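Local coordinates for protein LacI family transcription regulator (Bifidobacterium animalis subsp. lactis, PDB 4O5A) that probably controls transcription as a LacI-family DNA-binding regulator, with a periplasmic-binding-protein-like domain likely to sense a small-molecule effector, at residues A[131-136]-A[146-151]. Sequence-based numbering, arbitrary orientation.
Sequences DALLLL and ELMKNN
Met148, modelled as selenomethionine, lays its bent side chain over the ends of Leu133 and Leu135, two alternate residues of strand 132-135 that point to the same side of the sheet. Its CG meets CD1 of Leu135 at 3.7 Å, and the two side chains run past each other in opposite senses. Further out, CE of Met148 rests 3.7 Å from CD1 of Leu133, and its SE lies 3.8 Å from the same methyl. What carries the chain from one leucine to the other is a pair of bends, chi2 -35° and chi3 -57°, which fold the thioether along the strand instead of driving it straight toward the sheet. No hydrogen bond links the two segments, and all three touching residues are buried. Strand 132-135, helix 143-149 and strand 156-160 form a right-handed beta-alpha-beta crossover in the parallel sheet of one lobe of the periplasmic-binding-protein-like fold, and this contact seats the helix on the first strand. Met154 touches both Leu133 and Met148, while Cys156 on the returning strand also meets Met148 and Trp124 of helix 116-127 borders Leu133. Leu134 lies on the other face of the sheet, where it touches Met315 of helix 304-320. Near the end of segment 146-151, ND2 of Asn151 reaches back to the carbonyl O of Leu147 at 3.0 Å, nearly straight at 167°, with the acceptor close to the plane of the Asn151 amide. Gln153 NE2 donates to OD1 of that amide, so both of its ends are held.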
ATOM      1  N   ASP A 131      -0.640  11.376 -23.918  1.00 27.21           N
ATOM      2  CA  ASP A 131       0.564  11.735 -24.659  1.00 25.53           C
ATOM      3  C   ASP A 131       1.593  10.602 -24.679  1.00 23.46           C
ATOM      4  O   ASP A 131       2.476  10.574 -25.542  1.00 25.41           O
ATOM      5  CB  ASP A 131       1.197  12.981 -24.050  1.00 28.56           C
ATOM      6  CG  ASP A 131       0.400  14.241 -24.332  1.00 30.67           C
ATOM      7  OD1 ASP A 131      -0.528  14.192 -25.175  1.00 28.79           O
ATOM      8  OD2 ASP A 131       0.713  15.287 -23.714  1.00 28.87           O
ATOM      9  N   ALA A 132       1.454   9.685 -23.731  1.00 23.95           N
ATOM     10  CA  ALA A 132       2.353   8.541 -23.577  1.00 24.60           C
ATOM     11  C   ALA A 132       1.714   7.518 -22.664  1.00 20.52           C
ATOM     12  O   ALA A 132       0.860   7.864 -21.839  1.00 23.43           O
ATOM     13  CB  ALA A 132       3.708   8.984 -23.015  1.00 21.84           C
ATOM     14  N   LEU A 133       2.143   6.264 -22.803  1.00 23.02           N
ATOM     15  CA  LEU A 133       1.610   5.157 -22.008  1.00 23.17           C
ATOM     16  C   LEU A 133       2.718   4.544 -21.168  1.00 22.92           C
ATOM     17  O   LEU A 133       3.843   4.384 -21.633  1.00 24.34           O
ATOM     18  CB  LEU A 133       1.070   4.064 -22.927  1.00 25.28           C
ATOM     19  CG  LEU A 133      -0.000   4.473 -23.927  1.00 30.35           C
ATOM     20  CD1 LEU A 133      -0.348   3.312 -24.822  1.00 29.65           C
ATOM     21  CD2 LEU A 133      -1.208   4.905 -23.139  1.00 34.89           C
ATOM     22  N   LEU A 134       2.389   4.191 -19.937  1.00 22.45           N
ATOM     23  CA  LEU A 134       3.328   3.533 -19.052  1.00 23.66           C
ATOM     24  C   LEU A 134       2.928   2.062 -18.987  1.00 28.85           C
ATOM     25  O   LEU A 134       1.771   1.749 -18.691  1.00 28.50           O
ATOM     26  CB  LEU A 134       3.241   4.181 -17.663  1.00 23.57           C
ATOM     27  CG  LEU A 134       4.101   3.594 -16.553  1.00 27.14           C
ATOM     28  CD1 LEU A 134       5.566   3.697 -16.929  1.00 26.66           C
ATOM     29  CD2 LEU A 134       3.831   4.320 -15.247  1.00 26.48           C
ATOM     30  N   LEU A 135       3.868   1.162 -19.285  1.00 24.45           N
ATOM     31  CA  LEU A 135       3.597  -0.279 -19.256  1.00 23.66           C
ATOM     32  C   LEU A 135       4.281  -0.953 -18.073  1.00 29.49           C
ATOM     33  O   LEU A 135       5.512  -0.951 -17.972  1.00 25.33           O
ATOM     34  CB  LEU A 135       4.084  -0.941 -20.543  1.00 30.69           C
ATOM     35  CG  LEU A 135       3.606  -0.329 -21.856  1.00 39.74           C
ATOM     36  CD1 LEU A 135       4.229  -1.049 -23.049  1.00 44.49           C
ATOM     37  CD2 LEU A 135       2.087  -0.366 -21.936  1.00 37.45           C
ATOM     38  N   LEU A 136       3.485  -1.539 -17.185  1.00 25.50           N
ATOM     39  CA  LEU A 136       4.036  -2.243 -16.030  1.00 29.14           C
ATOM     40  C   LEU A 136       3.779  -3.739 -16.126  1.00 31.39           C
ATOM     41  O   LEU A 136       2.908  -4.186 -16.883  1.00 30.23           O
ATOM     42  CB  LEU A 136       3.438  -1.706 -14.728  1.00 27.96           C
ATOM     43  CG  LEU A 136       3.483  -0.198 -14.483  1.00 27.62           C
ATOM     44  CD1 LEU A 136       2.764   0.140 -13.181  1.00 31.36           C
ATOM     45  CD2 LEU A 136       4.914   0.341 -14.469  1.00 29.00           C
ATOM     46  N   GLU A 146       3.525  -6.012 -28.894  1.00 48.53           N
ATOM     47  CA  GLU A 146       3.094  -6.013 -30.288  1.00 52.27           C
ATOM     48  C   GLU A 146       2.190  -4.824 -30.600  1.00 52.75           C
ATOM     49  O   GLU A 146       2.282  -4.234 -31.676  1.00 55.92           O
ATOM     50  CB  GLU A 146       2.383  -7.325 -30.639  1.00 52.92           C
ATOM     51  N   LEU A 147       1.315  -4.481 -29.657  1.00 48.82           N
ATOM     52  CA  LEU A 147       0.429  -3.330 -29.805  1.00 45.31           C
ATOM     53  C   LEU A 147       1.240  -2.045 -29.955  1.00 46.31           C
ATOM     54  O   LEU A 147       0.983  -1.245 -30.857  1.00 49.39           O
ATOM     55  CB  LEU A 147      -0.530  -3.227 -28.610  1.00 37.12           C
ATOM     56  CG  LEU A 147      -1.473  -2.020 -28.546  1.00 41.00           C
ATOM     57  CD1 LEU A 147      -2.385  -1.980 -29.762  1.00 43.87           C
ATOM     58  CD2 LEU A 147      -2.305  -2.030 -27.269  1.00 41.31           C
HETATM   59  N   MSE A 148       2.226  -1.857 -29.082  1.00 43.49           N
HETATM   60  CA  MSE A 148       3.035  -0.644 -29.118  1.00 39.62           C
HETATM   61  C   MSE A 148       3.878  -0.572 -30.384  1.00 45.91           C
HETATM   62  O   MSE A 148       4.036   0.498 -30.972  1.00 46.97           O
HETATM   63  CB  MSE A 148       3.944  -0.528 -27.885  1.00 34.43           C
HETATM   64  CG  MSE A 148       3.240  -0.413 -26.547  1.00 37.32           C
HETATM   65 SE   MSE A 148       1.567   0.581 -26.580  0.54 49.35          SE
HETATM   66  CE  MSE A 148       2.172   2.280 -27.295  1.00 49.49           C
ATOM     67  N   LYS A 149       4.423  -1.710 -30.805  1.00 48.36           N
ATOM     68  CA  LYS A 149       5.301  -1.728 -31.967  1.00 54.23           C
ATOM     69  C   LYS A 149       4.526  -1.412 -33.242  1.00 55.60           C
ATOM     70  O   LYS A 149       5.062  -0.802 -34.169  1.00 59.21           O
ATOM     71  CB  LYS A 149       6.032  -3.071 -32.076  1.00 56.47           C
ATOM     72  CG  LYS A 149       7.008  -3.316 -30.930  1.00 55.09           C
ATOM     73  CD  LYS A 149       8.352  -3.840 -31.423  1.00 60.39           C
ATOM     74  CE  LYS A 149       8.413  -5.358 -31.438  1.00 66.49           C
ATOM     75  NZ  LYS A 149       9.762  -5.846 -31.862  1.00 68.89           N
ATOM     76  N   ASN A 150       3.260  -1.817 -33.275  1.00 51.78           N
ATOM     77  CA  ASN A 150       2.385  -1.518 -34.403  1.00 56.22           C
ATOM     78  C   ASN A 150       1.823  -0.097 -34.325  1.00 50.21           C
ATOM     79  O   ASN A 150       1.159   0.369 -35.247  1.00 53.66           O
ATOM     80  CB  ASN A 150       1.250  -2.547 -34.495  1.00 64.83           C
ATOM     81  CG  ASN A 150       1.761  -3.971 -34.670  1.00 71.36           C
ATOM     82  OD1 ASN A 150       2.942  -4.196 -34.940  1.00 75.24           O
ATOM     83  ND2 ASN A 150       0.864  -4.940 -34.522  1.00 71.82           N
ATOM     84  N   ASN A 151       2.102   0.583 -33.214  1.00 46.84           N
ATOM     85  CA  ASN A 151       1.689   1.972 -33.020  1.00 42.28           C
ATOM     86  C   ASN A 151       2.828   2.858 -32.503  1.00 42.26           C
ATOM     87  O   ASN A 151       2.796   3.299 -31.356  1.00 43.61           O
ATOM     88  CB  ASN A 151       0.493   2.051 -32.055  1.00 39.06           C
ATOM     89  CG  ASN A 151      -0.792   1.534 -32.677  1.00 48.87           C
ATOM     90  OD1 ASN A 151      -1.479   2.254 -33.405  1.00 48.98           O
ATOM     91  ND2 ASN A 151      -1.119   0.279 -32.398  1.00 49.44           N
TER